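Long-range contacts in trans-2-enoyl-CoA reductase (Treponema denticola ATCC 35405, PDB 4GGO), which catalyses the NADH-dependent reduction of the carbon-carbon double bond of trans-2-enoyl-CoA substrates such as crotonyl-CoA in fatty acid synthesis: residues Met5-Pro9 with Tyr391-Val395; Ile228-Tyr234 with Arg271-Asn277; Arg317-Leu323 with Ile338-Trp343. Numbering follows the deposited sequence.

Contact 1 (Met5-Pro9 with Tyr391-Val395)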
# COMPACT_ATOMS: atom_id res chain seq x y z
N MET A 5 -24.58 -10.06 -15.33
CA MET A 5 -25.45 -9.65 -14.24
C MET A 5 -25.03 -8.28 -13.69
O MET A 5 -23.88 -7.87 -13.85
CB MET A 5 -25.44 -10.68 -13.11
CG MET A 5 -24.09 -10.87 -12.44
SD MET A 5 -24.18 -11.94 -10.98
CE MET A 5 -22.45 -12.07 -10.55
N ILE A 6 -25.97 -7.58 -13.06
CA ILE A 6 -25.67 -6.30 -12.43
C ILE A 6 -24.79 -6.53 -11.20
O ILE A 6 -25.18 -7.23 -10.27
CB ILE A 6 -26.96 -5.57 -12.00
CG1 ILE A 6 -27.71 -5.05 -13.23
CG2 ILE A 6 -26.63 -4.41 -11.07
CD1 ILE A 6 -28.98 -4.29 -12.90
N VAL A 7 -23.60 -5.93 -11.21
CA VAL A 7 -22.64 -6.14 -10.14
C VAL A 7 -22.68 -5.04 -9.08
O VAL A 7 -22.37 -3.88 -9.36
CB VAL A 7 -21.21 -6.29 -10.68
CG1 VAL A 7 -20.21 -6.35 -9.54
CG2 VAL A 7 -21.10 -7.53 -11.55
N LYS A 8 -23.07 -5.43 -7.87
CA LYS A 8 -23.13 -4.52 -6.74
C LYS A 8 -22.17 -5.04 -5.66
O LYS A 8 -21.80 -6.21 -5.68
CB LYS A 8 -24.56 -4.44 -6.20
CG LYS A 8 -25.54 -3.75 -7.15
CD LYS A 8 -25.12 -2.32 -7.43
CE LYS A 8 -26.30 -1.45 -7.86
NZ LYS A 8 -26.65 -1.61 -9.30
N PRO A 9 -21.76 -4.17 -4.73
CA PRO A 9 -20.83 -4.63 -3.69
C PRO A 9 -21.44 -5.69 -2.77
O PRO A 9 -22.59 -5.57 -2.36
CB PRO A 9 -20.53 -3.35 -2.89
CG PRO A 9 -21.67 -2.44 -3.18
CD PRO A 9 -22.05 -2.73 -4.60
N TYR A 391 -22.91 1.20 -13.25
CA TYR A 391 -23.27 0.25 -12.19
C TYR A 391 -24.65 -0.39 -12.35
O TYR A 391 -24.86 -1.53 -11.94
CB TYR A 391 -23.09 0.87 -10.79
CG TYR A 391 -21.64 1.11 -10.43
CD1 TYR A 391 -20.75 0.06 -10.32
CD2 TYR A 391 -21.17 2.39 -10.19
CE1 TYR A 391 -19.43 0.27 -9.99
CE2 TYR A 391 -19.85 2.62 -9.86
CZ TYR A 391 -18.99 1.55 -9.77
OH TYR A 391 -17.67 1.77 -9.43
N GLU A 392 -25.59 0.35 -12.93
CA GLU A 392 -26.90 -0.21 -13.25
C GLU A 392 -26.82 -0.97 -14.57
O GLU A 392 -27.74 -1.69 -14.95
CB GLU A 392 -27.97 0.88 -13.32
CG GLU A 392 -28.17 1.64 -12.01
CD GLU A 392 -28.75 0.78 -10.90
OE1 GLU A 392 -29.26 -0.32 -11.19
OE2 GLU A 392 -28.69 1.22 -9.73
N ALA A 393 -25.70 -0.79 -15.27
CA ALA A 393 -25.40 -1.58 -16.45
C ALA A 393 -24.77 -2.89 -15.99
O ALA A 393 -23.88 -2.89 -15.14
CB ALA A 393 -24.46 -0.83 -17.37
N GLU A 394 -25.21 -4.01 -16.56
CA GLU A 394 -24.72 -5.32 -16.13
C GLU A 394 -23.40 -5.70 -16.79
O GLU A 394 -23.11 -5.31 -17.92
CB GLU A 394 -25.78 -6.40 -16.38
CG GLU A 394 -25.82 -6.95 -17.79
CD GLU A 394 -26.91 -7.99 -17.98
OE1 GLU A 394 -27.53 -8.02 -19.07
OE2 GLU A 394 -27.15 -8.79 -17.04
N VAL A 395 -22.59 -6.46 -16.05
CA VAL A 395 -21.30 -6.92 -16.54
C VAL A 395 -21.46 -8.22 -17.32
O VAL A 395 -21.99 -9.21 -16.80
CB VAL A 395 -20.30 -7.12 -15.39
CG1 VAL A 395 -18.96 -7.60 -15.92
CG2 VAL A 395 -20.13 -5.82 -14.61
O HOH W 1 -23.20 -3.26 -12.45
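Start at M5, the first residue in the model, in a segment that, like its partner, is not a regular strand and lies away from the annotated sites. Its carbonyl takes the one strong backbone hydrogen bond of the contact, V395 N to M5 O at 2.9 Å, while M5 N makes weak ones to V395 O (3.1 Å) and to E394 OE2 (3.3 Å). I6 comes next, with CG1 3.9 Å from E394 CB. V7 turns to the interior: its CG2 meets V395 CG2 at 3.6 Å, and both valines are buried. V7 N donates to water 1 (3.0 Å), which also lies 2.5 Å from Y391 O and 2.8 Å from A393 O. K8 closes the contact, NZ donating to Y391 O at 3.2 Å and forming a long salt bridge with E392 OE1 at 3.5 Å. One good backbone bond, weak or long polar links at the exposed rim, a shared water and a buried valine pair thus join the N-terminal segment to a loop near the C-terminus, without a continuous ladder.

Contact 2 (Ile228-Tyr234 with Arg271-Asn277)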
# COMPACT_ATOMS: atom_id res chain seq x y z
N ILE A 228 17.76 2.41 -5.30
CA ILE A 228 16.89 2.73 -4.17
C ILE A 228 15.92 1.58 -3.92
O ILE A 228 15.28 1.09 -4.85
CB ILE A 228 16.08 4.00 -4.45
CG1 ILE A 228 17.00 5.20 -4.64
CG2 ILE A 228 15.09 4.26 -3.31
CD1 ILE A 228 16.27 6.49 -4.98
N THR A 229 15.81 1.15 -2.67
CA THR A 229 14.78 0.19 -2.30
C THR A 229 14.02 0.64 -1.06
O THR A 229 14.61 1.07 -0.07
CB THR A 229 15.33 -1.25 -2.14
OG1 THR A 229 14.25 -2.16 -1.89
CG2 THR A 229 16.35 -1.34 -1.01
N LEU A 230 12.69 0.56 -1.12
CA LEU A 230 11.84 1.05 -0.05
C LEU A 230 10.86 -0.01 0.42
O LEU A 230 10.37 -0.81 -0.38
CB LEU A 230 11.05 2.28 -0.50
CG LEU A 230 11.80 3.43 -1.19
CD1 LEU A 230 10.82 4.53 -1.56
CD2 LEU A 230 12.90 3.96 -0.30
N ALA A 231 10.57 -0.01 1.71
CA ALA A 231 9.50 -0.83 2.26
C ALA A 231 8.52 0.09 2.98
O ALA A 231 8.92 0.87 3.85
CB ALA A 231 10.05 -1.88 3.20
N TYR A 232 7.25 0.01 2.62
CA TYR A 232 6.24 0.89 3.19
C TYR A 232 5.80 0.41 4.57
O TYR A 232 5.76 -0.79 4.84
CB TYR A 232 5.04 1.01 2.25
CG TYR A 232 5.37 1.70 0.95
CD1 TYR A 232 6.27 2.76 0.92
CD2 TYR A 232 4.80 1.29 -0.25
CE1 TYR A 232 6.59 3.40 -0.27
CE2 TYR A 232 5.11 1.93 -1.44
CZ TYR A 232 6.00 2.98 -1.44
OH TYR A 232 6.32 3.62 -2.62
N SER A 233 5.49 1.37 5.44
CA SER A 233 5.09 1.06 6.80
C SER A 233 4.20 2.16 7.37
O SER A 233 3.80 3.07 6.65
CB SER A 233 6.33 0.89 7.68
OG SER A 233 5.96 0.52 9.00
N TYR A 234 3.88 2.06 8.66
CA TYR A 234 2.99 3.01 9.30
C TYR A 234 3.33 3.15 10.78
O TYR A 234 3.67 2.17 11.44
CB TYR A 234 1.54 2.58 9.11
CG TYR A 234 0.51 3.58 9.59
CD1 TYR A 234 0.50 4.88 9.09
CD2 TYR A 234 -0.45 3.23 10.53
CE1 TYR A 234 -0.43 5.80 9.52
CE2 TYR A 234 -1.39 4.14 10.96
CZ TYR A 234 -1.38 5.43 10.45
OH TYR A 234 -2.32 6.34 10.88
N ARG A 271 20.79 2.10 -1.51
CA ARG A 271 20.12 3.06 -0.65
C ARG A 271 18.76 2.51 -0.20
O ARG A 271 17.77 2.64 -0.91
CB ARG A 271 19.95 4.40 -1.36
CG ARG A 271 21.26 5.15 -1.58
CD ARG A 271 21.04 6.47 -2.30
NE ARG A 271 20.60 6.28 -3.68
CZ ARG A 271 20.35 7.27 -4.53
NH1 ARG A 271 20.48 8.53 -4.14
NH2 ARG A 271 19.95 7.00 -5.77
N ALA A 272 18.75 1.89 0.98
CA ALA A 272 17.54 1.27 1.51
C ALA A 272 16.87 2.13 2.57
O ALA A 272 17.54 2.69 3.44
CB ALA A 272 17.87 -0.10 2.08
N PHE A 273 15.55 2.25 2.49
CA PHE A 273 14.80 3.04 3.45
C PHE A 273 13.49 2.36 3.82
O PHE A 273 12.89 1.66 3.00
CB PHE A 273 14.46 4.42 2.88
CG PHE A 273 15.65 5.20 2.40
CD1 PHE A 273 16.36 6.00 3.27
CD2 PHE A 273 16.04 5.14 1.07
CE1 PHE A 273 17.45 6.73 2.83
CE2 PHE A 273 17.12 5.87 0.62
CZ PHE A 273 17.83 6.66 1.50
N VAL A 274 13.04 2.58 5.05
CA VAL A 274 11.65 2.34 5.38
C VAL A 274 10.91 3.64 5.11
O VAL A 274 11.32 4.70 5.59
CB VAL A 274 11.46 1.93 6.85
CG1 VAL A 274 9.98 1.94 7.22
CG2 VAL A 274 12.07 0.56 7.11
N SER A 275 9.84 3.57 4.32
CA SER A 275 9.03 4.75 4.05
C SER A 275 7.75 4.68 4.86
O SER A 275 6.91 3.80 4.64
CB SER A 275 8.71 4.86 2.56
OG SER A 275 7.96 6.03 2.29
N VAL A 276 7.61 5.59 5.82
CA VAL A 276 6.41 5.64 6.64
C VAL A 276 5.35 6.48 5.94
O VAL A 276 5.52 7.69 5.77
CB VAL A 276 6.70 6.22 8.04
CG1 VAL A 276 5.50 6.00 8.95
CG2 VAL A 276 7.94 5.58 8.63
N ASN A 277 4.27 5.83 5.53
CA ASN A 277 3.21 6.51 4.80
C ASN A 277 2.04 6.88 5.70
O ASN A 277 2.02 6.53 6.88
CB ASN A 277 2.72 5.63 3.64
CG ASN A 277 3.82 5.34 2.63
OD1 ASN A 277 4.98 5.69 2.83
ND2 ASN A 277 3.45 4.69 1.53
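Six backbone hydrogen bonds pair these two parallel strands in unbroken register, I228 beside R271 through S233 beside V276. T229 N donates to R271 O (3.0 Å), and T229 O accepts from F273 N (3.0 Å). The ladder continues with A231 N to F273 O (3.1 Å), S275 N to A231 O (2.9 Å), S233 N to S275 O (2.9 Å) and N277 N to S233 O (3.0 Å). Thus T229, A231 and S233 spend both amide and carbonyl on this neighbour, whereas the backbones of I228 and L230 bond the other way, to strand 141-146. CA-H...O contacts, such as L230 CA to F273 O at 3.3 Å, supplement the ladder.

Four polar side chains find partners outside the pair: T229 OG1 bonds W210 and the carbonyl of I144, Y232 OH bonds S66, Y234 OH bonds E344, and R271 NH2 bonds the carbonyl of G226. On the face carrying L230, F273 and S275, L230 CD2 packs on F273 CB at 3.6 Å; I338 of the next strand adds its side chain to this face, which helix 311-323 covers. On the face of A231 and V274 sits helix 248-266, which connects the strands in a beta-alpha-beta crossover. That helix carries the NAD-binding K253 close to S233, and Y234, just beyond the strand, binds substrate. Functional residues at the C-terminal ends of parallel strands are characteristic of the Rossmann fold.

Contact 3 (Arg317-Leu323 with Ile338-Trp343)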
# COMPACT_ATOMS: atom_id res chain seq x y z
N ARG A 317 3.98 12.42 -4.46
CA ARG A 317 4.73 13.31 -3.58
C ARG A 317 6.02 12.64 -3.12
O ARG A 317 7.07 13.29 -3.02
CB ARG A 317 3.90 13.75 -2.37
CG ARG A 317 4.67 14.61 -1.38
CD ARG A 317 3.75 15.51 -0.55
NE ARG A 317 2.95 14.77 0.43
CZ ARG A 317 3.35 14.51 1.67
NH1 ARG A 317 4.53 14.93 2.09
NH2 ARG A 317 2.56 13.84 2.50
N LEU A 318 5.94 11.34 -2.85
CA LEU A 318 7.11 10.56 -2.47
C LEU A 318 8.20 10.60 -3.54
O LEU A 318 9.37 10.85 -3.23
CB LEU A 318 6.71 9.10 -2.21
CG LEU A 318 7.86 8.12 -1.96
CD1 LEU A 318 8.58 8.42 -0.66
CD2 LEU A 318 7.34 6.68 -1.98
N TYR A 319 7.82 10.37 -4.79
CA TYR A 319 8.77 10.40 -5.90
C TYR A 319 9.34 11.80 -6.11
O TYR A 319 10.56 11.98 -6.21
CB TYR A 319 8.09 9.93 -7.19
CG TYR A 319 8.08 8.43 -7.42
CD1 TYR A 319 7.29 7.60 -6.65
CD2 TYR A 319 8.85 7.86 -8.43
CE1 TYR A 319 7.27 6.22 -6.87
CE2 TYR A 319 8.85 6.49 -8.65
CZ TYR A 319 8.05 5.68 -7.87
OH TYR A 319 8.04 4.32 -8.09
N ALA A 320 8.46 12.79 -6.17
CA ALA A 320 8.85 14.15 -6.51
C ALA A 320 9.57 14.89 -5.39
O ALA A 320 10.46 15.71 -5.65
CB ALA A 320 7.64 14.93 -6.98
N GLU A 321 9.18 14.62 -4.15
CA GLU A 321 9.67 15.41 -3.02
C GLU A 321 10.56 14.64 -2.04
O GLU A 321 10.95 15.18 -1.01
CB GLU A 321 8.49 16.04 -2.27
CG GLU A 321 7.80 17.16 -3.03
CD GLU A 321 8.54 18.48 -2.94
OE1 GLU A 321 8.17 19.32 -2.09
OE2 GLU A 321 9.50 18.68 -3.72
N ARG A 322 10.86 13.38 -2.35
CA ARG A 322 11.77 12.59 -1.51
C ARG A 322 12.83 11.88 -2.35
O ARG A 322 14.02 12.11 -2.17
CB ARG A 322 11.00 11.56 -0.68
CG ARG A 322 10.01 12.15 0.32
CD ARG A 322 10.71 12.94 1.42
NE ARG A 322 9.79 13.27 2.50
CZ ARG A 322 8.94 14.30 2.47
NH1 ARG A 322 8.89 15.08 1.40
NH2 ARG A 322 8.14 14.53 3.50
N LEU A 323 12.38 11.02 -3.26
CA LEU A 323 13.29 10.18 -4.03
C LEU A 323 14.03 10.96 -5.12
O LEU A 323 15.25 10.85 -5.25
CB LEU A 323 12.53 9.01 -4.66
CG LEU A 323 11.74 8.12 -3.70
CD1 LEU A 323 11.07 6.98 -4.45
CD2 LEU A 323 12.64 7.58 -2.59
N ILE A 338 12.21 7.52 5.68
CA ILE A 338 11.48 8.49 4.87
C ILE A 338 10.09 8.68 5.48
O ILE A 338 9.41 7.70 5.79
CB ILE A 338 11.35 8.03 3.41
CG1 ILE A 338 12.73 7.94 2.76
CG2 ILE A 338 10.46 8.99 2.62
CD1 ILE A 338 12.70 7.47 1.32
N ARG A 339 9.68 9.93 5.66
CA ARG A 339 8.40 10.23 6.29
C ARG A 339 7.48 11.02 5.37
O ARG A 339 7.72 12.20 5.12
CB ARG A 339 8.61 11.01 7.59
CG ARG A 339 9.53 10.34 8.59
CD ARG A 339 8.93 9.05 9.11
NE ARG A 339 7.71 9.28 9.89
CZ ARG A 339 7.69 9.48 11.21
NH1 ARG A 339 8.83 9.48 11.89
NH2 ARG A 339 6.54 9.67 11.83
N ILE A 340 6.44 10.37 4.86
CA ILE A 340 5.40 11.09 4.13
C ILE A 340 4.08 11.03 4.89
O ILE A 340 3.02 11.33 4.35
CB ILE A 340 5.22 10.59 2.68
CG1 ILE A 340 4.84 9.11 2.66
CG2 ILE A 340 6.49 10.83 1.87
CD1 ILE A 340 4.56 8.58 1.26
N ASP A 341 4.17 10.64 6.16
CA ASP A 341 3.06 10.77 7.08
C ASP A 341 3.22 12.07 7.86
O ASP A 341 2.59 12.28 8.90
CB ASP A 341 3.01 9.58 8.04
CG ASP A 341 4.27 9.45 8.88
OD1 ASP A 341 5.33 9.98 8.47
OD2 ASP A 341 4.21 8.83 9.96
N ASP A 342 4.09 12.94 7.35
CA ASP A 342 4.43 14.18 8.03
C ASP A 342 3.25 15.16 8.11
O ASP A 342 3.13 15.91 9.07
CB ASP A 342 5.65 14.84 7.39
CG ASP A 342 5.52 14.99 5.88
OD1 ASP A 342 4.67 14.30 5.28
OD2 ASP A 342 6.27 15.80 5.30
N TRP A 343 2.38 15.13 7.10
CA TRP A 343 1.19 15.97 7.12
C TRP A 343 0.15 15.40 8.09
O TRP A 343 -0.55 16.16 8.77
CB TRP A 343 0.58 16.09 5.72
CG TRP A 343 1.47 16.79 4.73
CD1 TRP A 343 2.69 17.36 4.97
CD2 TRP A 343 1.19 17.02 3.34
NE1 TRP A 343 3.19 17.91 3.82
CE2 TRP A 343 2.29 17.72 2.81
CE3 TRP A 343 0.12 16.69 2.50
CZ2 TRP A 343 2.35 18.10 1.47
CZ3 TRP A 343 0.19 17.07 1.17
CH2 TRP A 343 1.29 17.76 0.67
O HOH W 2 11.15 12.14 4.73
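Most striking is R317, whose guanidinium lies flat on the indole of W343, with planes only 5° apart and centres 3.6 Å apart. The charge sits over the six-membered ring: R317 CZ is 3.6 Å from its centroid and 12° off the normal, a stacked cation-pi pair. I340 CB lies over the opposite face of the guanidinium. At its edge R317 NH1 makes a salt bridge to D342 OD1 (3.3 Å), while I340 O, well out of the plane, takes a weak hydrogen bond from R317 NH2 (3.2 Å); E309 supplies a second acidic partner to R317.

D342 also serves R322, with OD2 2.9 Å from R322 NH2, so one carboxylate joins two arginines into a salt-bridge network. R322 NH2 also donates to R339 O at 2.9 Å, and R322 NH1 turns back to E321 O at 3.2 Å. Water 2 joins R322 NE to R339 N, accepting from each at 2.8 Å. The helix widens here: L323 N bonds L318 O (3.0 Å), a pi-type turn. R339, its CA-to-CB bond directed away, pairs its guanidinium with D341 (NE to OD1 2.9 Å) and D333.

Beneath the charges is an apolar layer, with L318 CD1 3.8 Å from I338 CG2 and 4.1 Å from I340 CG2, and L323 CD2 3.9 Å from I338 CD1. L318 and L323 carry on to L230, while I338 hydrogen-bonds to strand 270-276; helix 311-323 thus packs on the sheet face of L230, Y232, S275 and I338, near the edge strand 338-339, and Y319 and A320 meet helix 61-74.

Contacts 2 and 3 form one continuous structure, their centres about 10 Å apart. Strand 338-339 extends the parallel sheet beyond 270-276, with probable hydrogen bonds from V276 N to I338 O (2.8 Å) and I338 N to V274 O (3.0 Å), and Y232 OH touches L318 CD2 at 3.3 Å. Both approach the NAD site: the side chain of N277 is about 3 Å from that of Y62, and that of I340 about 6 Å. Contact 1 stands apart, its centre about 38 Å from each of the others and across the chain's centre. It joins the N-terminal segment to a loop near the C-terminus, so that contacts 2 and 3 both fall, in series, within the sequence between them.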